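PDB 5CQF: L-lysine 6-monooxygenase from Pseudomonas syringae pv. tomato, which probably uses FAD and NADPH to hydroxylate the side-chain amine of lysine or a related amino acid in siderophore biosynthesis. Local coordinates for residues K201-G213 and L223-R237. Residues are numbered along the deposited sequence; the frame is centred on the assembly and turned at random.
Sequences KQLPKRWLVLGSG and LVSRDPAIEVHSVHR
In Trp-207 CG stands beside the backbone N (chi1 -76°), and Leu-223 holds its own CG in the same way (chi1 -65°), which brings the leucine from helix 214-226 over one face of the indole. The evidence for a CH-pi contact is direct: Leu-223 CD2 lies 3.9 Å from the centroid of the Trp-207 six-membered ring, nearly on the ring normal, while Leu-223 CD1 lies 3.7 Å from Trp-207 CD2. That same leucine CD1 also meets Val-209 CG2 tip to tip. Trp-207 NE1 also donates a bent bond to Pro-204 O at 2.8 Å, from above the carbonyl plane, which limits the indole's rotation, and Leu-196 of helix 192-198 also touches the Trp-207 side chain.

Six backbone hydrogen bonds, from Glu-231 N to Lys-205 O through Gly-211 N to Val-235 O, join strands 206-210 and 231-235 in parallel, their axes 22° apart. On the other side of strand 206-210, strand 345-348 continues the sheet. Where the chains leave the strands, Ser-212 OG and His-236 ND1 share a hydrogen bond at the ring edge, 2.6 Å long. A water accepts from Ser-234 OG and donates to Val-209 O and Gly-211 O, tying the two strand ends together. At the opposite end, two waters link Asp-227 OD2 to the backbone of Leu-203.

Strand 206-210, helix 214-226 and strand 231-235 thus form a beta-alpha-beta crossover, and Gly-211 and Gly-213 fit a GxGxxA turn, consistent with a Rossmann-type dinucleotide-binding domain, probably the one for NADPH.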
loop_
_atom_site.group_PDB
_atom_site.type_symbol
_atom_site.label_atom_id
_atom_site.label_comp_id
_atom_site.label_asym_id
_atom_site.label_seq_id
_atom_site.Cartn_x
_atom_site.Cartn_y
_atom_site.Cartn_z
ATOM N N LYS A 201 31.448 15.423 15.034
ATOM C CA LYS A 201 31.236 15.717 13.645
ATOM C C LYS A 201 31.816 14.644 12.759
ATOM O O LYS A 201 31.761 14.771 11.547
ATOM C CB LYS A 201 31.896 17.064 13.304
ATOM C CG LYS A 201 31.351 18.265 14.073
ATOM C CD LYS A 201 32.232 19.506 13.878
ATOM C CE LYS A 201 31.732 20.703 14.683
ATOM N NZ LYS A 201 32.620 21.898 14.575
ATOM N N GLN A 202 32.410 13.610 13.331
ATOM C CA GLN A 202 33.023 12.567 12.503
ATOM C C GLN A 202 32.837 11.205 13.121
ATOM O O GLN A 202 33.403 10.895 14.186
ATOM C CB GLN A 202 34.522 12.821 12.290
ATOM C CG GLN A 202 35.240 11.745 11.471
ATOM C CD GLN A 202 34.880 11.808 10.002
ATOM O OE1 GLN A 202 35.061 12.836 9.350
ATOM N NE2 GLN A 202 34.350 10.719 9.474
ATOM N N LEU A 203 32.058 10.384 12.431
ATOM C CA LEU A 203 31.899 9.005 12.840
ATOM C C LEU A 203 33.030 8.136 12.277
ATOM O O LEU A 203 33.517 8.389 11.200
ATOM C CB LEU A 203 30.555 8.474 12.346
ATOM C CG LEU A 203 29.337 9.257 12.819
ATOM C CD1 LEU A 203 28.083 8.650 12.216
ATOM C CD2 LEU A 203 29.245 9.263 14.332
ATOM N N PRO A 204 33.410 7.072 12.989
ATOM C CA PRO A 204 34.294 6.075 12.380
ATOM C C PRO A 204 33.657 5.332 11.216
ATOM O O PRO A 204 32.439 5.225 11.141
ATOM C CB PRO A 204 34.606 5.109 13.527
ATOM C CG PRO A 204 33.601 5.375 14.573
ATOM C CD PRO A 204 33.081 6.765 14.392
ATOM N N LYS A 205 34.493 4.812 10.331
ATOM C CA LYS A 205 34.057 4.271 9.049
ATOM C C LYS A 205 33.497 2.842 9.124
ATOM O O LYS A 205 32.508 2.521 8.473
ATOM C CB LYS A 205 35.241 4.314 8.052
ATOM C CG LYS A 205 34.895 3.941 6.608
ATOM C CD LYS A 205 36.114 3.986 5.684
ATOM C CE LYS A 205 36.956 2.709 5.789
ATOM N NZ LYS A 205 38.384 2.895 5.383
ATOM N N ARG A 206 34.157 1.982 9.894
ATOM C CA ARG A 206 33.892 0.547 9.857
ATOM C C ARG A 206 33.167 0.152 11.121
ATOM O O ARG A 206 33.675 0.340 12.214
ATOM C CB ARG A 206 35.206 -0.211 9.725
ATOM C CG ARG A 206 35.956 0.054 8.424
ATOM C CD ARG A 206 37.364 -0.558 8.435
ATOM N NE ARG A 206 38.106 -0.062 9.599
ATOM C CZ ARG A 206 39.225 -0.591 10.092
ATOM N NH1 ARG A 206 39.800 -1.643 9.521
ATOM N NH2 ARG A 206 39.769 -0.052 11.174
ATOM N N TRP A 207 31.958 -0.376 10.977
ATOM C CA TRP A 207 31.130 -0.721 12.112
ATOM C C TRP A 207 30.749 -2.177 12.061
ATOM O O TRP A 207 30.598 -2.739 10.986
ATOM C CB TRP A 207 29.884 0.097 12.089
ATOM C CG TRP A 207 30.090 1.479 12.520
ATOM C CD1 TRP A 207 30.549 2.492 11.760
ATOM C CD2 TRP A 207 29.807 2.033 13.812
ATOM N NE1 TRP A 207 30.604 3.642 12.488
ATOM C CE2 TRP A 207 30.149 3.398 13.756
ATOM C CE3 TRP A 207 29.295 1.510 15.005
ATOM C CZ2 TRP A 207 29.985 4.275 14.851
ATOM C CZ3 TRP A 207 29.117 2.379 16.097
ATOM C CH2 TRP A 207 29.469 3.747 16.007
ATOM N N LEU A 208 30.619 -2.788 13.225
ATOM C CA LEU A 208 30.013 -4.102 13.347
ATOM C C LEU A 208 28.794 -3.943 14.191
ATOM O O LEU A 208 28.861 -3.315 15.229
ATOM C CB LEU A 208 30.972 -5.070 14.017
ATOM C CG LEU A 208 30.465 -6.509 13.999
ATOM C CD1 LEU A 208 31.630 -7.465 13.928
ATOM C CD2 LEU A 208 29.605 -6.866 15.204
ATOM N N VAL A 209 27.669 -4.465 13.731
ATOM C CA VAL A 209 26.431 -4.422 14.495
ATOM C C VAL A 209 25.930 -5.855 14.707
ATOM O O VAL A 209 25.626 -6.568 13.750
ATOM C CB VAL A 209 25.352 -3.591 13.770
ATOM C CG1 VAL A 209 24.070 -3.546 14.554
ATOM C CG2 VAL A 209 25.832 -2.168 13.536
ATOM N N LEU A 210 25.874 -6.274 15.964
ATOM C CA LEU A 210 25.487 -7.630 16.324
ATOM C C LEU A 210 24.001 -7.659 16.640
ATOM O O LEU A 210 23.518 -6.854 17.443
ATOM C CB LEU A 210 26.276 -8.044 17.555
ATOM C CG LEU A 210 26.055 -9.427 18.179
ATOM C CD1 LEU A 210 26.564 -10.528 17.263
ATOM C CD2 LEU A 210 26.769 -9.502 19.520
ATOM N N GLY A 211 23.266 -8.553 15.999
ATOM C CA GLY A 211 21.865 -8.766 16.373
ATOM C C GLY A 211 20.902 -8.700 15.221
ATOM O O GLY A 211 21.234 -8.165 14.154
ATOM N N SER A 212 19.701 -9.214 15.454
ATOM C CA SER A 212 18.733 -9.422 14.382
ATOM C C SER A 212 17.377 -8.731 14.566
ATOM O O SER A 212 16.551 -8.774 13.670
ATOM C CB SER A 212 18.531 -10.925 14.172
ATOM O OG SER A 212 19.756 -11.561 13.800
ATOM N N GLY A 213 17.144 -8.100 15.710
ATOM C CA GLY A 213 15.892 -7.392 15.967
ATOM C C GLY A 213 15.848 -5.943 15.488
ATOM O O GLY A 213 16.757 -5.451 14.802
ATOM N N LEU A 223 23.347 4.397 10.976
ATOM C CA LEU A 223 24.753 4.495 10.612
ATOM C C LEU A 223 24.935 4.724 9.109
ATOM O O LEU A 223 25.635 5.662 8.721
ATOM C CB LEU A 223 25.523 3.271 11.036
ATOM C CG LEU A 223 25.627 3.044 12.533
ATOM C CD1 LEU A 223 26.303 1.703 12.743
ATOM C CD2 LEU A 223 26.405 4.165 13.241
ATOM N N VAL A 224 24.342 3.879 8.260
ATOM C CA VAL A 224 24.502 4.082 6.822
ATOM C C VAL A 224 23.794 5.365 6.370
ATOM O O VAL A 224 24.090 5.869 5.306
ATOM C CB VAL A 224 24.003 2.903 5.956
ATOM C CG1 VAL A 224 24.775 1.633 6.250
ATOM C CG2 VAL A 224 22.506 2.680 6.129
ATOM N N SER A 225 22.876 5.899 7.165
ATOM C CA SER A 225 22.258 7.187 6.839
ATOM C C SER A 225 23.146 8.380 7.131
ATOM O O SER A 225 23.020 9.390 6.493
ATOM C CB SER A 225 20.948 7.399 7.605
ATOM O OG SER A 225 19.969 6.526 7.125
ATOM N N ARG A 226 24.001 8.291 8.122
ATOM C CA ARG A 226 24.662 9.487 8.607
ATOM C C ARG A 226 25.862 9.866 7.776
ATOM O O ARG A 226 26.303 10.985 7.854
ATOM C CB ARG A 226 25.115 9.293 10.043
ATOM C CG ARG A 226 23.985 9.338 11.039
ATOM C CD ARG A 226 23.849 10.693 11.703
ATOM N NE ARG A 226 23.610 10.494 13.132
ATOM C CZ ARG A 226 24.438 10.865 14.106
ATOM N NH1 ARG A 226 24.092 10.619 15.362
ATOM N NH2 ARG A 226 25.590 11.493 13.850
ATOM N N ASP A 227 26.403 8.932 7.006
ATOM C CA ASP A 227 27.709 9.132 6.400
ATOM C C ASP A 227 27.864 8.137 5.267
ATOM O O ASP A 227 27.791 6.938 5.489
ATOM C CB ASP A 227 28.784 8.906 7.464
ATOM C CG ASP A 227 30.197 9.116 6.945
ATOM O OD1 ASP A 227 30.416 8.975 5.718
ATOM O OD2 ASP A 227 31.098 9.403 7.780
ATOM N N PRO A 228 28.109 8.623 4.052
ATOM C CA PRO A 228 28.078 7.713 2.901
ATOM C C PRO A 228 29.276 6.763 2.753
ATOM O O PRO A 228 29.286 5.879 1.885
ATOM C CB PRO A 228 28.009 8.673 1.688
ATOM C CG PRO A 228 27.812 10.038 2.260
ATOM C CD PRO A 228 28.404 10.006 3.633
ATOM N N ALA A 229 30.297 6.942 3.565
ATOM C CA ALA A 229 31.455 6.069 3.464
ATOM C C ALA A 229 31.472 4.978 4.537
ATOM O O ALA A 229 32.300 4.057 4.462
ATOM C CB ALA A 229 32.717 6.902 3.538
ATOM N N ILE A 230 30.587 5.089 5.537
ATOM C CA ILE A 230 30.474 4.079 6.599
ATOM C C ILE A 230 30.150 2.702 6.025
ATOM O O ILE A 230 29.294 2.562 5.132
ATOM C CB ILE A 230 29.404 4.466 7.617
ATOM C CG1 ILE A 230 29.965 5.460 8.603
ATOM C CG2 ILE A 230 28.911 3.266 8.410
ATOM C CD1 ILE A 230 28.971 5.856 9.678
ATOM N N GLU A 231 30.838 1.695 6.539
ATOM C CA GLU A 231 30.588 0.298 6.183
ATOM C C GLU A 231 30.128 -0.460 7.411
ATOM O O GLU A 231 30.661 -0.276 8.495
ATOM C CB GLU A 231 31.856 -0.331 5.595
ATOM C CG GLU A 231 32.044 0.106 4.158
ATOM C CD GLU A 231 33.433 -0.130 3.614
ATOM O OE1 GLU A 231 34.434 -0.043 4.391
ATOM O OE2 GLU A 231 33.503 -0.369 2.379
ATOM N N VAL A 232 29.110 -1.281 7.254
ATOM C CA VAL A 232 28.513 -1.918 8.389
ATOM C C VAL A 232 28.568 -3.415 8.182
ATOM O O VAL A 232 28.164 -3.893 7.148
ATOM C CB VAL A 232 27.062 -1.479 8.566
ATOM C CG1 VAL A 232 26.419 -2.272 9.685
ATOM C CG2 VAL A 232 26.988 -0.003 8.871
ATOM N N HIS A 233 29.066 -4.137 9.180
ATOM C CA HIS A 233 29.043 -5.599 9.189
ATOM C C HIS A 233 28.018 -6.069 10.199
ATOM O O HIS A 233 28.153 -5.814 11.389
ATOM C CB HIS A 233 30.422 -6.130 9.543
ATOM C CG HIS A 233 31.490 -5.607 8.637
ATOM N ND1 HIS A 233 31.898 -6.279 7.507
ATOM C CD2 HIS A 233 32.179 -4.447 8.656
ATOM C CE1 HIS A 233 32.819 -5.569 6.885
ATOM N NE2 HIS A 233 33.000 -4.446 7.559
ATOM N N SER A 234 27.005 -6.759 9.692
ATOM C CA SER A 234 25.815 -7.091 10.403
ATOM C C SER A 234 25.826 -8.579 10.609
ATOM O O SER A 234 25.698 -9.349 9.652
ATOM C CB SER A 234 24.596 -6.653 9.565
ATOM O OG SER A 234 23.365 -7.018 10.157
ATOM N N VAL A 235 25.983 -8.980 11.872
ATOM C CA VAL A 235 26.164 -10.379 12.267
ATOM C C VAL A 235 24.916 -10.907 12.936
ATOM O O VAL A 235 24.385 -10.272 13.853
ATOM C CB VAL A 235 27.335 -10.530 13.239
ATOM C CG1 VAL A 235 27.433 -11.951 13.735
ATOM C CG2 VAL A 235 28.653 -10.137 12.564
ATOM N N HIS A 236 24.458 -12.072 12.471
ATOM C CA HIS A 236 23.210 -12.689 12.929
ATOM C C HIS A 236 23.446 -14.109 13.417
ATOM O O HIS A 236 24.148 -14.885 12.754
ATOM C CB HIS A 236 22.227 -12.730 11.777
ATOM C CG HIS A 236 21.954 -11.381 11.197
ATOM N ND1 HIS A 236 21.025 -10.519 11.734
ATOM C CD2 HIS A 236 22.518 -10.727 10.156
ATOM C CE1 HIS A 236 21.013 -9.398 11.035
ATOM N NE2 HIS A 236 21.919 -9.496 10.080
ATOM N N ARG A 237 22.857 -14.448 14.556
ATOM C CA ARG A 237 22.960 -15.803 15.104
ATOM C C ARG A 237 22.265 -16.805 14.188
ATOM O O ARG A 237 22.672 -17.952 14.104
ATOM C CB ARG A 237 22.340 -15.895 16.502
ATOM C CG ARG A 237 22.555 -17.241 17.207
ATOM C CD ARG A 237 22.036 -17.200 18.651
ATOM N NE ARG A 237 20.601 -16.865 18.670
ATOM C CZ ARG A 237 19.590 -17.746 18.735
ATOM N NH1 ARG A 237 19.800 -19.067 18.838
ATOM N NH2 ARG A 237 18.344 -17.292 18.711
HETATM O O HOH W 1 33.083 7.663 8.098
HETATM O O HOH W 2 30.448 11.232 9.987
HETATM O O HOH W 3 23.117 -6.516 12.597
HETATM O O HOH W 4 21.351 -12.430 15.968
#